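PDB 3QFI: transcriptional regulator from Enterococcus faecalis, which is of unknown function but belongs to the LytR-CpsA-Psr family of bacterial proteins and folds around a mixed beta sheet flanked by helices. Local coordinates for residues N55-I60 and K225-E230; V48-K53 and L221-T226. All coordinates share one frame; numbering follows the deposited sequence.

From the N terminus the chain runs through strand 22-28 and then makes a hairpin of strands 44-51 and 56-62, neighbours in the central mixed sheet. It then leaves for some 160 residues, over a third of them helix, and returns after helix 210-216. Contact 2 comes first on the way back: the loop 221-226 closes against the end of strand 44-51 and the turn of the hairpin. Contact 1 follows at once, with strand 227-230 laid parallel to strand 56-62 as an outermost strand of the sheet. The two closures cross rather than nest, share Lys225 and Thr226, and together tie the returning chain to both arms of the hairpin.

Contact 1 (N55-I60 and K225-E230); sequences NKSTMI and KTIDSE
Three backbone hydrogen bonds join strand 227-230, an outermost strand of the mixed sheet, in parallel register to strand 56-62. Ser57 N donates to Thr226 O at 3.0 Å. Ser57 O receives Asp228 N at 2.6 Å, nearly along its C=O axis. Ser57 thus brackets Ile227, bonding to the residues before and after it, as parallel pairing requires. The straightest bond is Met59 N to Asp228 O, 2.9 Å with 166° at the hydrogen, and the donor lies in the carbonyl plane.

Side chains alternate between two faces. On one, Thr58 turns CG2, anti to its backbone N, onto Glu230 CG at 3.5 Å. Ile60 CG1 crosses obliquely to Glu230 CB at 3.7 Å; Gln262 and Thr255 of helix 249-262 meet this face. On the other, Met59 brings CG and SD against Ile227 CG2, with SD at 3.8 Å, and Ile227 CD1 reaches to Ser57 CB, beneath helix 166-184. Lys56 extends alongside Asp228, pointing the same way, with CD 3.8 Å from Asp228 CB, then bends at chi3 and chi4 to send NZ into a salt bridge with Glu54.

All three hydrogen bonds between the segments are main chain to main chain, and aliphatic carbons pack on both faces. Because Lys56 NZ and Asp228 OD1 remain 5.7 Å apart, any attraction between their charges would act at long range.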
ATOM      1  N   ASN A  55      -5.476  -3.164  18.664  1.00 18.52           N
ATOM      2  CA  ASN A  55      -5.326  -4.463  18.040  1.00 22.31           C
ATOM      3  C   ASN A  55      -5.806  -4.471  16.600  1.00 28.06           C
ATOM      4  O   ASN A  55      -6.713  -5.228  16.260  1.00 30.89           O
ATOM      5  CB  ASN A  55      -6.104  -5.506  18.842  1.00 23.60           C
ATOM      6  CG  ASN A  55      -5.691  -5.541  20.296  1.00 23.35           C
ATOM      7  OD1 ASN A  55      -4.528  -5.782  20.621  1.00 28.56           O
ATOM      8  ND2 ASN A  55      -6.643  -5.291  21.183  1.00 22.47           N
ATOM      9  N   LYS A  56      -5.195  -3.650  15.745  1.00 25.67           N
ATOM     10  CA  LYS A  56      -5.611  -3.586  14.342  1.00 23.43           C
ATOM     11  C   LYS A  56      -4.575  -2.922  13.414  1.00 21.58           C
ATOM     12  O   LYS A  56      -3.711  -2.161  13.862  1.00 16.06           O
ATOM     13  CB  LYS A  56      -6.957  -2.845  14.255  1.00 23.76           C
ATOM     14  CG  LYS A  56      -7.613  -2.838  12.873  1.00 46.32           C
ATOM     15  CD  LYS A  56      -9.123  -2.506  12.917  1.00 53.08           C
ATOM     16  CE  LYS A  56      -9.415  -1.013  13.023  1.00 55.00           C
ATOM     17  NZ  LYS A  56      -8.790  -0.393  14.218  1.00 53.36           N
ATOM     18  N   SER A  57      -4.664  -3.246  12.124  1.00 19.80           N
ATOM     19  CA  SER A  57      -3.793  -2.682  11.095  1.00 15.69           C
ATOM     20  C   SER A  57      -4.680  -2.279   9.937  1.00 15.53           C
ATOM     21  O   SER A  57      -5.585  -3.018   9.555  1.00 18.60           O
ATOM     22  CB  SER A  57      -2.746  -3.686  10.596  1.00 15.54           C
ATOM     23  OG  SER A  57      -1.701  -3.854  11.534  1.00 23.88           O
ATOM     24  N   THR A  58      -4.400  -1.110   9.378  1.00 18.12           N
ATOM     25  CA  THR A  58      -5.188  -0.569   8.289  1.00 13.76           C
ATOM     26  C   THR A  58      -4.336  -0.414   7.036  1.00 23.08           C
ATOM     27  O   THR A  58      -3.350   0.336   7.023  1.00 34.38           O
ATOM     28  CB  THR A  58      -5.742   0.799   8.692  1.00 16.44           C
ATOM     29  OG1 THR A  58      -6.195   0.742  10.050  1.00 17.98           O
ATOM     30  CG2 THR A  58      -6.887   1.205   7.802  1.00 15.81           C
ATOM     31  N   MET A  59      -4.723  -1.145   5.995  1.00 20.64           N
ATOM     32  CA  MET A  59      -4.047  -1.121   4.704  1.00 15.72           C
ATOM     33  C   MET A  59      -4.688  -0.011   3.896  1.00 15.90           C
ATOM     34  O   MET A  59      -5.861   0.313   4.078  1.00 13.78           O
ATOM     35  CB  MET A  59      -4.224  -2.455   3.976  1.00  7.94           C
ATOM     36  CG  MET A  59      -3.603  -3.649   4.689  1.00 17.37           C
ATOM     37  SD  MET A  59      -3.925  -5.206   3.797  1.00 12.34           S
ATOM     38  CE  MET A  59      -2.265  -5.704   3.373  1.00 23.53           C
ATOM     39  N   ILE A  60      -3.915   0.567   2.992  1.00 21.04           N
ATOM     40  CA  ILE A  60      -4.411   1.663   2.193  1.00 21.64           C
ATOM     41  C   ILE A  60      -3.773   1.614   0.818  1.00 16.94           C
ATOM     42  O   ILE A  60      -2.581   1.844   0.665  1.00 15.99           O
ATOM     43  CB  ILE A  60      -4.089   3.030   2.887  1.00 25.91           C
ATOM     44  CG1 ILE A  60      -5.370   3.778   3.224  1.00 24.24           C
ATOM     45  CG2 ILE A  60      -3.255   3.906   1.986  1.00 36.24           C
ATOM     46  CD1 ILE A  60      -6.153   4.239   2.015  1.00 14.55           C
ATOM     47  N   LYS A 225      -4.277  -8.892  14.702  1.00 40.77           N
ATOM     48  CA  LYS A 225      -5.441  -9.729  14.973  1.00 42.34           C
ATOM     49  C   LYS A 225      -6.546  -9.386  13.992  1.00 45.17           C
ATOM     50  O   LYS A 225      -7.395 -10.219  13.686  1.00 48.40           O
ATOM     51  CB  LYS A 225      -5.954  -9.523  16.407  1.00 34.01           C
ATOM     52  CG  LYS A 225      -5.175 -10.275  17.483  1.00 29.54           C
ATOM     53  CD  LYS A 225      -5.815 -10.108  18.855  1.00 22.20           C
ATOM     54  CE  LYS A 225      -5.131 -10.974  19.914  1.00 34.84           C
ATOM     55  NZ  LYS A 225      -5.858 -10.954  21.230  1.00 29.42           N
ATOM     56  N   THR A 226      -6.528  -8.154  13.499  1.00 43.84           N
ATOM     57  CA  THR A 226      -7.546  -7.693  12.568  1.00 32.55           C
ATOM     58  C   THR A 226      -6.915  -6.709  11.597  1.00 30.53           C
ATOM     59  O   THR A 226      -6.396  -5.669  12.007  1.00 29.90           O
ATOM     60  CB  THR A 226      -8.690  -6.970  13.311  1.00 39.78           C
ATOM     61  OG1 THR A 226      -9.070  -7.731  14.466  1.00 39.80           O
ATOM     62  CG2 THR A 226      -9.895  -6.804  12.393  1.00 50.20           C
ATOM     63  N   ILE A 227      -6.959  -7.045  10.314  1.00 22.56           N
ATOM     64  CA  ILE A 227      -6.404  -6.196   9.272  1.00 20.70           C
ATOM     65  C   ILE A 227      -7.549  -5.510   8.517  1.00 27.07           C
ATOM     66  O   ILE A 227      -8.198  -6.135   7.685  1.00 26.80           O
ATOM     67  CB  ILE A 227      -5.589  -7.037   8.273  1.00 26.46           C
ATOM     68  CG1 ILE A 227      -4.716  -8.058   9.020  1.00 19.18           C
ATOM     69  CG2 ILE A 227      -4.737  -6.123   7.406  1.00 37.85           C
ATOM     70  CD1 ILE A 227      -3.753  -7.471  10.015  1.00 17.01           C
ATOM     71  N   ASP A 228      -7.801  -4.234   8.806  1.00 27.72           N
ATOM     72  CA  ASP A 228      -8.883  -3.491   8.142  1.00 35.16           C
ATOM     73  C   ASP A 228      -8.368  -2.768   6.881  1.00 33.03           C
ATOM     74  O   ASP A 228      -7.159  -2.615   6.696  1.00 32.99           O
ATOM     75  CB  ASP A 228      -9.488  -2.466   9.115  1.00 43.65           C
ATOM     76  CG  ASP A 228     -10.869  -1.984   8.688  1.00 48.13           C
ATOM     77  OD1 ASP A 228     -11.222  -0.834   9.028  1.00 61.01           O
ATOM     78  OD2 ASP A 228     -11.613  -2.751   8.035  1.00 47.87           O
ATOM     79  N   SER A 229      -9.284  -2.333   6.017  1.00 30.27           N
ATOM     80  CA  SER A 229      -8.915  -1.628   4.787  1.00 21.60           C
ATOM     81  C   SER A 229      -9.507  -0.222   4.751  1.00 21.81           C
ATOM     82  O   SER A 229     -10.328   0.139   5.587  1.00 24.08           O
ATOM     83  CB  SER A 229      -9.397  -2.399   3.556  1.00 16.43           C
ATOM     84  OG  SER A 229      -8.844  -3.699   3.502  1.00 24.61           O
ATOM     85  N   GLU A 230      -9.083   0.562   3.767  1.00 24.18           N
ATOM     86  CA  GLU A 230      -9.562   1.928   3.594  1.00 29.97           C
ATOM     87  C   GLU A 230      -9.439   2.325   2.135  1.00 37.58           C
ATOM     88  O   GLU A 230      -8.367   2.190   1.538  1.00 43.18           O
ATOM     89  CB  GLU A 230      -8.745   2.898   4.443  1.00 20.71           C
ATOM     90  CG  GLU A 230      -9.192   2.993   5.882  1.00 44.20           C
ATOM     91  CD  GLU A 230      -9.780   4.353   6.224  1.00 53.74           C
ATOM     92  OE1 GLU A 230     -10.294   4.513   7.352  1.00 60.84           O
ATOM     93  OE2 GLU A 230      -9.728   5.263   5.370  1.00 64.49           O
TER

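Contact 2 (V48-K53 and L221-T226); sequences VTINPK and LSAFKT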
ATOM      1  N   VAL A  48       0.294   0.918   5.384  1.00  6.35           N
ATOM      2  CA  VAL A  48      -0.258   0.120   6.475  1.00  1.64           C
ATOM      3  C   VAL A  48       0.025   0.799   7.809  1.00  9.53           C
ATOM      4  O   VAL A  48       1.121   1.319   8.022  1.00 10.42           O
ATOM      5  CB  VAL A  48       0.363  -1.308   6.502  1.00  3.03           C
ATOM      6  CG1 VAL A  48      -0.135  -2.082   7.715  1.00  1.00           C
ATOM      7  CG2 VAL A  48       0.006  -2.047   5.233  1.00  7.18           C
ATOM      8  N   THR A  49      -0.971   0.825   8.692  1.00 10.04           N
ATOM      9  CA  THR A  49      -0.781   1.413  10.016  1.00 11.61           C
ATOM     10  C   THR A  49      -0.915   0.311  11.062  1.00 12.57           C
ATOM     11  O   THR A  49      -1.913  -0.413  11.102  1.00 17.95           O
ATOM     12  CB  THR A  49      -1.800   2.544  10.340  1.00 12.30           C
ATOM     13  OG1 THR A  49      -3.141   2.074  10.153  1.00 21.50           O
ATOM     14  CG2 THR A  49      -1.541   3.761   9.464  1.00  2.95           C
ATOM     15  N   ILE A  50       0.116   0.177  11.886  1.00 10.98           N
ATOM     16  CA  ILE A  50       0.143  -0.830  12.931  1.00  9.21           C
ATOM     17  C   ILE A  50      -0.202  -0.122  14.239  1.00  8.89           C
ATOM     18  O   ILE A  50       0.560   0.723  14.717  1.00 13.74           O
ATOM     19  CB  ILE A  50       1.555  -1.479  13.014  1.00 21.24           C
ATOM     20  CG1 ILE A  50       2.039  -1.834  11.604  1.00 19.72           C
ATOM     21  CG2 ILE A  50       1.527  -2.746  13.879  1.00 21.14           C
ATOM     22  CD1 ILE A  50       1.142  -2.804  10.871  1.00  9.17           C
ATOM     23  N   ASN A  51      -1.371  -0.442  14.793  1.00 12.49           N
ATOM     24  CA  ASN A  51      -1.819   0.152  16.048  1.00 18.64           C
ATOM     25  C   ASN A  51      -2.214  -0.923  17.045  1.00 12.92           C
ATOM     26  O   ASN A  51      -3.363  -1.346  17.092  1.00 22.66           O
ATOM     27  CB  ASN A  51      -3.007   1.085  15.831  1.00 19.01           C
ATOM     28  CG  ASN A  51      -3.470   1.736  17.126  1.00 31.38           C
ATOM     29  OD1 ASN A  51      -2.698   2.429  17.806  1.00 28.26           O
ATOM     30  ND2 ASN A  51      -4.732   1.511  17.480  1.00 40.45           N
ATOM     31  N   PRO A  52      -1.257  -1.380  17.858  1.00 13.33           N
ATOM     32  CA  PRO A  52      -1.536  -2.414  18.853  1.00 21.27           C
ATOM     33  C   PRO A  52      -2.491  -1.946  19.948  1.00 30.41           C
ATOM     34  O   PRO A  52      -3.170  -2.756  20.561  1.00 42.00           O
ATOM     35  CB  PRO A  52      -0.149  -2.759  19.391  1.00 18.40           C
ATOM     36  CG  PRO A  52       0.589  -1.457  19.275  1.00 16.39           C
ATOM     37  CD  PRO A  52       0.154  -0.954  17.916  1.00 15.62           C
ATOM     38  N   LYS A  53      -2.551  -0.642  20.189  1.00 32.34           N
ATOM     39  CA  LYS A  53      -3.434  -0.115  21.221  1.00 32.96           C
ATOM     40  C   LYS A  53      -4.898  -0.392  20.884  1.00 33.41           C
ATOM     41  O   LYS A  53      -5.779  -0.239  21.727  1.00 35.28           O
ATOM     42  CB  LYS A  53      -3.209   1.391  21.389  1.00 46.30           C
ATOM     43  CG  LYS A  53      -1.752   1.772  21.696  1.00 54.03           C
ATOM     44  CD  LYS A  53      -1.528   3.280  21.582  1.00 50.57           C
ATOM     45  CE  LYS A  53      -0.092   3.659  21.908  1.00 47.27           C
ATOM     46  NZ  LYS A  53       0.130   5.133  21.832  1.00 46.32           N
ATOM     47  N   LEU A 221       2.041  -8.667  17.637  1.00 17.56           N
ATOM     48  CA  LEU A 221       1.280  -9.815  17.159  1.00 21.67           C
ATOM     49  C   LEU A 221      -0.217  -9.521  17.263  1.00 17.85           C
ATOM     50  O   LEU A 221      -0.993  -9.861  16.373  1.00 21.64           O
ATOM     51  CB  LEU A 221       1.640 -11.078  17.965  1.00 14.05           C
ATOM     52  CG  LEU A 221       2.746 -10.975  19.022  1.00 13.18           C
ATOM     53  CD1 LEU A 221       2.210 -10.215  20.227  1.00 17.96           C
ATOM     54  CD2 LEU A 221       3.216 -12.365  19.463  1.00 20.19           C
ATOM     55  N   SER A 222      -0.606  -8.867  18.349  1.00 15.31           N
ATOM     56  CA  SER A 222      -1.994  -8.532  18.575  1.00 17.40           C
ATOM     57  C   SER A 222      -2.476  -7.527  17.539  1.00 24.97           C
ATOM     58  O   SER A 222      -3.640  -7.564  17.099  1.00 29.96           O
ATOM     59  CB  SER A 222      -2.167  -7.939  19.968  1.00 16.06           C
ATOM     60  OG  SER A 222      -1.588  -6.649  20.043  1.00 27.15           O
ATOM     61  N   ALA A 223      -1.577  -6.624  17.158  1.00 30.06           N
ATOM     62  CA  ALA A 223      -1.884  -5.580  16.181  1.00 24.90           C
ATOM     63  C   ALA A 223      -2.343  -6.147  14.838  1.00 21.82           C
ATOM     64  O   ALA A 223      -2.967  -5.445  14.044  1.00 25.33           O
ATOM     65  CB  ALA A 223      -0.662  -4.688  15.985  1.00 24.29           C
ATOM     66  N   PHE A 224      -2.034  -7.416  14.589  1.00 23.75           N
ATOM     67  CA  PHE A 224      -2.435  -8.062  13.343  1.00 28.35           C
ATOM     68  C   PHE A 224      -3.628  -8.994  13.545  1.00 36.78           C
ATOM     69  O   PHE A 224      -3.961  -9.793  12.666  1.00 47.39           O
ATOM     70  CB  PHE A 224      -1.259  -8.829  12.724  1.00 23.50           C
ATOM     71  CG  PHE A 224      -0.121  -7.937  12.318  1.00 29.84           C
ATOM     72  CD1 PHE A 224       0.964  -7.738  13.166  1.00 33.76           C
ATOM     73  CD2 PHE A 224      -0.184  -7.209  11.132  1.00 30.56           C
ATOM     74  CE1 PHE A 224       1.965  -6.821  12.844  1.00 32.38           C
ATOM     75  CE2 PHE A 224       0.809  -6.291  10.800  1.00 26.48           C
ATOM     76  CZ  PHE A 224       1.888  -6.095  11.661  1.00 23.12           C
ATOM     77  N   LYS A 225      -4.277  -8.892  14.702  1.00 40.77           N
ATOM     78  CA  LYS A 225      -5.441  -9.729  14.973  1.00 42.34           C
ATOM     79  C   LYS A 225      -6.546  -9.386  13.992  1.00 45.17           C
ATOM     80  O   LYS A 225      -7.395 -10.219  13.686  1.00 48.40           O
ATOM     81  CB  LYS A 225      -5.954  -9.523  16.407  1.00 34.01           C
ATOM     82  CG  LYS A 225      -5.175 -10.275  17.483  1.00 29.54           C
ATOM     83  CD  LYS A 225      -5.815 -10.108  18.855  1.00 22.20           C
ATOM     84  CE  LYS A 225      -5.131 -10.974  19.914  1.00 34.84           C
ATOM     85  NZ  LYS A 225      -5.858 -10.954  21.230  1.00 29.42           N
ATOM     86  N   THR A 226      -6.528  -8.154  13.499  1.00 43.84           N
ATOM     87  CA  THR A 226      -7.546  -7.693  12.568  1.00 32.55           C
ATOM     88  C   THR A 226      -6.915  -6.709  11.597  1.00 30.53           C
ATOM     89  O   THR A 226      -6.396  -5.669  12.007  1.00 29.90           O
ATOM     90  CB  THR A 226      -8.690  -6.970  13.311  1.00 39.78           C
ATOM     91  OG1 THR A 226      -9.070  -7.731  14.466  1.00 39.80           O
ATOM     92  CG2 THR A 226      -9.895  -6.804  12.393  1.00 50.20           C
TER
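Ser222 O is the best-held polar atom within these segments, gripped by one bond, from Lys225 N at 2.8 Å. With the Phe224 N to Leu221 O bond at 3.2 Å, it winds the chain into a short 3-10 turn just before strand 227-230. This turn sits against a beta hairpin, at the end of strand 44-51 where Pro52 and Lys53 begin the tight link to strand 56-62. The turn is also held from the sheet, where the hydroxyl OG of Ser57 bonds to Ala223 O.

Between the two segments themselves no hydrogen bond forms, and the join is apolar. Ala223 points its methyl toward the hairpin, where CB lies 3.6 Å from Ile50 CG2 and 3.9 Å from Pro52 CB, so that it rests against both the Ile50 branch and the proline ring. Ile50 keeps CG1 beside its backbone N (chi1 -46°) and CG2 anti to it, which spreads two methyl ends across the turn: CG2 goes to Ala223 and CD1 to Phe224. Tyr220 and Phe22 also pack on Ile50, and Met185 on Phe224. The ring of Phe224 crosses Ile50 obliquely, and its CZ and CE2 each lie 3.5 Å from Ile50 CD1.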